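Local atomic coordinates of penicillin-binding protein PbpB (Mycobacterium tuberculosis, PDB entry 6KGU), a protein that cross-links peptide stems of peptidoglycan during mycobacterial cell wall synthesis and is a target of beta-lactam antibiotics such as aztreonam. Residues 432-435 and 436-440; 208-211 and 212-215. One frame throughout, in Å; residues are numbered along the deposited sequence. Where two conformers were deposited one is given.

Contact 1 (432-435 and 436-440)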
loop_
_atom_site.group_PDB
_atom_site.type_symbol
_atom_site.label_atom_id
_atom_site.label_comp_id
_atom_site.label_asym_id
_atom_site.label_seq_id
_atom_site.Cartn_x
_atom_site.Cartn_y
_atom_site.Cartn_z
ATOM N N ARG A 432 12.032 13.587 -6.173
ATOM C CA ARG A 432 13.311 12.930 -5.925
ATOM C C ARG A 432 13.499 12.745 -4.421
ATOM O O ARG A 432 13.594 13.727 -3.678
ATOM C CB ARG A 432 14.431 13.776 -6.535
ATOM C CG ARG A 432 15.874 13.428 -6.108
ATOM C CD ARG A 432 16.362 12.113 -6.694
ATOM N NE ARG A 432 16.304 12.070 -8.153
ATOM C CZ ARG A 432 16.501 10.963 -8.859
ATOM N NH1 ARG A 432 16.766 9.809 -8.234
ATOM N NH2 ARG A 432 16.408 10.988 -10.179
ATOM N N VAL A 433 13.525 11.493 -3.965
ATOM C CA VAL A 433 13.714 11.162 -2.550
ATOM C C VAL A 433 15.162 10.786 -2.254
ATOM O O VAL A 433 15.759 11.274 -1.298
ATOM C CB VAL A 433 12.761 10.019 -2.132
ATOM C CG1 VAL A 433 12.977 9.666 -0.661
ATOM C CG2 VAL A 433 11.295 10.372 -2.424
ATOM N N VAL A 434 15.719 9.871 -3.040
ATOM C CA VAL A 434 17.119 9.477 -2.955
ATOM C C VAL A 434 17.616 9.295 -4.380
ATOM O O VAL A 434 16.829 9.254 -5.327
ATOM C CB VAL A 434 17.323 8.175 -2.149
ATOM C CG1 VAL A 434 16.885 8.349 -0.710
ATOM C CG2 VAL A 434 16.587 7.016 -2.841
ATOM N N SER A 435 18.937 9.159 -4.531
ATOM C CA SER A 435 19.488 8.974 -5.867
ATOM C C SER A 435 19.118 7.596 -6.416
ATOM O O SER A 435 18.702 6.689 -5.681
ATOM C CB SER A 435 21.015 9.132 -5.862
ATOM O OG SER A 435 21.659 8.026 -5.233
ATOM N N ALA A 436 19.277 7.445 -7.739
ATOM C CA ALA A 436 19.072 6.132 -8.350
ATOM C C ALA A 436 19.995 5.099 -7.725
ATOM O O ALA A 436 19.582 3.965 -7.446
ATOM C CB ALA A 436 19.292 6.204 -9.858
ATOM N N GLN A 437 21.249 5.489 -7.455
ATOM C CA GLN A 437 22.236 4.582 -6.893
ATOM C C GLN A 437 21.833 4.121 -5.496
ATOM O O GLN A 437 22.013 2.953 -5.146
ATOM C CB GLN A 437 23.615 5.258 -6.892
ATOM C CG GLN A 437 24.640 4.538 -6.028
ATOM C CD GLN A 437 25.088 3.211 -6.644
ATOM O OE1 GLN A 437 25.589 2.341 -5.942
ATOM N NE2 GLN A 437 24.862 3.041 -7.927
ATOM N N THR A 438 21.329 5.056 -4.686
ATOM C CA THR A 438 20.822 4.695 -3.365
ATOM C C THR A 438 19.634 3.749 -3.483
ATOM O O THR A 438 19.600 2.689 -2.838
ATOM C CB THR A 438 20.426 5.953 -2.592
ATOM O OG1 THR A 438 21.587 6.725 -2.295
ATOM C CG2 THR A 438 19.740 5.582 -1.267
ATOM N N ALA A 439 18.650 4.112 -4.302
ATOM C CA ALA A 439 17.474 3.271 -4.494
ATOM C C ALA A 439 17.853 1.849 -4.897
ATOM O O ALA A 439 17.302 0.880 -4.366
ATOM C CB ALA A 439 16.562 3.897 -5.545
ATOM N N GLN A 440 18.784 1.702 -5.843
ATOM C CA GLN A 440 19.203 0.370 -6.272
ATOM C C GLN A 440 19.857 -0.398 -5.133
ATOM O O GLN A 440 19.652 -1.609 -4.988
ATOM C CB GLN A 440 20.156 0.484 -7.469
ATOM C CG GLN A 440 19.437 0.901 -8.758
ATOM C CD GLN A 440 20.335 1.642 -9.724
ATOM O OE1 GLN A 440 21.555 1.564 -9.631
ATOM N NE2 GLN A 440 19.735 2.371 -10.652
#
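Ser435 holds the start of helix 436-445 with two hydrogen bonds, one from its side chain and one from its backbone. OG of Ser435 accepts from Thr438 N at 3.0 Å, with an N-H...O angle of 164°. Its chi1 of 72° tucks OG against both backbone neighbours of CA, which swings the hydroxyl over the first turn. The carbonyl O of Ser435 takes the N-H of Ala439 at 2.9 Å, almost straight at 175°. A second hydroxyl stands close by, Ser435 OG lying 3.2 Å from Thr438 OG1. Glu281, at the end of helix 272-281, binds both Thr438 OG1 and Ser435 N through its OE1. This is a serine N-cap at the end of the loop that leads from strand 431-432 into helix 436-445 of the transpeptidase domain. Apolar contacts lie one residue before the cap. CB of Val434 meets Thr438 CG2 at 3.7 Å, the two side chains set nearly square to each other, and Val434 CG2 reaches the methyl CB of Ala439 at 4.1 Å. Helix 272-281 packs against Val434 and Thr438, while Met344 of helix 338-347 touches Val434. The Arg432 chain, bent at chi2 and chi3, curls forward alongside the loop toward Val434 and Ala436. Its NH1 donates to Val434 O at 3.0 Å, and the oxygen lies in the guanidinium plane. The same nitrogen passes 3.5 Å from Ala436 N, an approach of two donors, and bonds weakly to Asp403 O.

Contact 2 (208-211 and 212-215)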
loop_
_atom_site.group_PDB
_atom_site.type_symbol
_atom_site.label_atom_id
_atom_site.label_comp_id
_atom_site.label_asym_id
_atom_site.label_seq_id
_atom_site.Cartn_x
_atom_site.Cartn_y
_atom_site.Cartn_z
ATOM N N GLN A 208 -7.535 -13.109 -3.389
ATOM C CA GLN A 208 -6.465 -13.510 -2.480
ATOM C C GLN A 208 -6.569 -12.772 -1.152
ATOM O O GLN A 208 -6.269 -13.349 -0.099
ATOM C CB GLN A 208 -5.105 -13.284 -3.147
ATOM C CG GLN A 208 -4.801 -14.332 -4.258
ATOM C CD GLN A 208 -4.433 -15.700 -3.677
ATOM O OE1 GLN A 208 -3.857 -15.790 -2.590
ATOM N NE2 GLN A 208 -4.763 -16.758 -4.397
ATOM N N VAL A 209 -7.038 -11.518 -1.166
ATOM C CA VAL A 209 -7.185 -10.797 0.097
ATOM C C VAL A 209 -8.279 -11.438 0.949
ATOM O O VAL A 209 -8.153 -11.533 2.182
ATOM C CB VAL A 209 -7.455 -9.305 -0.182
ATOM C CG1 VAL A 209 -8.198 -8.653 0.973
ATOM C CG2 VAL A 209 -6.118 -8.579 -0.458
ATOM N N GLN A 210 -9.373 -11.871 0.306
ATOM C CA GLN A 210 -10.464 -12.517 1.036
ATOM C C GLN A 210 -9.979 -13.809 1.682
ATOM O O GLN A 210 -10.226 -14.060 2.864
ATOM C CB GLN A 210 -11.651 -12.802 0.102
ATOM C CG GLN A 210 -12.883 -13.387 0.844
ATOM C CD GLN A 210 -13.375 -12.451 1.960
ATOM O OE1 GLN A 210 -13.864 -11.359 1.687
ATOM N NE2 GLN A 210 -13.224 -12.874 3.216
ATOM N N GLN A 211 -9.257 -14.634 0.944
ATOM C CA GLN A 211 -8.846 -15.867 1.593
ATOM C C GLN A 211 -7.644 -15.674 2.530
ATOM O O GLN A 211 -7.453 -16.497 3.427
ATOM C CB GLN A 211 -8.597 -16.937 0.534
ATOM C CG GLN A 211 -9.692 -16.949 -0.560
ATOM C CD GLN A 211 -11.124 -17.173 -0.054
ATOM O OE1 GLN A 211 -11.376 -17.986 0.834
ATOM N NE2 GLN A 211 -12.069 -16.451 -0.640
ATOM N N ALA A 212 -6.859 -14.595 2.388
ATOM C CA ALA A 212 -5.899 -14.260 3.444
ATOM C C ALA A 212 -6.620 -13.906 4.739
ATOM O O ALA A 212 -6.191 -14.296 5.835
ATOM C CB ALA A 212 -5.004 -13.100 3.009
ATOM N N LYS A 213 -7.736 -13.190 4.629
ATOM C CA LYS A 213 -8.501 -12.842 5.820
ATOM C C LYS A 213 -9.078 -14.093 6.471
ATOM O O LYS A 213 -8.946 -14.282 7.690
ATOM C CB LYS A 213 -9.596 -11.842 5.461
ATOM C CG LYS A 213 -10.312 -11.210 6.667
ATOM C CD LYS A 213 -11.519 -12.025 7.110
ATOM C CE LYS A 213 -12.361 -11.277 8.137
ATOM N NZ LYS A 213 -13.419 -12.143 8.650
ATOM N N ASN A 214 -9.711 -14.968 5.669
ATOM C CA ASN A 214 -10.276 -16.213 6.197
ATOM C C ASN A 214 -9.202 -17.119 6.800
ATOM O O ASN A 214 -9.413 -17.712 7.860
ATOM C CB ASN A 214 -11.028 -16.971 5.099
ATOM C CG ASN A 214 -12.181 -16.175 4.518
ATOM O OD1 ASN A 214 -12.589 -15.159 5.072
ATOM N ND2 ASN A 214 -12.724 -16.647 3.391
ATOM N N LEU A 215 -8.048 -17.244 6.139
ATOM C CA LEU A 215 -7.029 -18.181 6.619
ATOM C C LEU A 215 -6.322 -17.668 7.863
ATOM O O LEU A 215 -6.037 -18.446 8.785
ATOM C CB LEU A 215 -6.001 -18.454 5.525
ATOM C CG LEU A 215 -6.449 -19.367 4.383
ATOM C CD1 LEU A 215 -5.353 -19.490 3.343
ATOM C CD2 LEU A 215 -6.807 -20.734 4.914
#
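Asn214 accepts a side-chain bond from Gln210, four residues earlier on helix 199-216, an i to i+4 amide pair along one face of the helix. NE2 of Gln210 donates to Asn214 OD1 at 3.0 Å. The bond is bent, with an N-H...O angle of 138°: OD1 lies in the amide plane of Gln210, whereas NE2 stands above the carbonyl plane of Asn214. The two amide planes are 38° apart. At the other end of the Asn214 amide, ND2 lies 3.2 Å from Gln211 OE1 in one of two conformers of Gln211, a weak and doubtful bond. The firm bond is thus the one from Gln210, which would limit rotation of the Asn214 amide; the weak one could add to this only in that conformer. The helix backbone carries these side chains, with Ala212 N, Lys213 N, Asn214 N and Leu215 N bonded to the carbonyls of Gln208, Val209, Gln210 and Gln211. The Gln210 chain leaves with CG anti to its N (chi1 -175°) and bends at chi2, which brings NE2 forward to Asn214, while OE1 accepts from Asn240 N in the loop after strand 233-238. Further out, Val209 packs on Val221 and Ala223 of strand 220-227, and Ala212 on Leu533 of helix 531-544, seating the helix on the transpeptidase core. CB of Ala212 lies 3.4 Å from Gln208 O, and Leu215 CG rests 3.2 Å from Gln211 O.

Contact 1 and contact 2 lie on opposite sides of the chain's centre, their own centres 35 Å apart and their nearest atoms about 26 Å apart, so they do not touch. Contact 2 comes first along the chain, in a helix beside the six-stranded antiparallel sheet; contact 1 follows at the start of helix 436-445, in the helical part of the transpeptidase domain. Neither reaches the aztreonam pocket or Ser269, the probable acylated serine. Contact 1 is tied to this region through helix 272-281, whose first residue, Lys272, completes an apparent SxxK motif with Ser269. Near contact 2, a bound cobalt ion is about 10 Å from the Gln208 side chain.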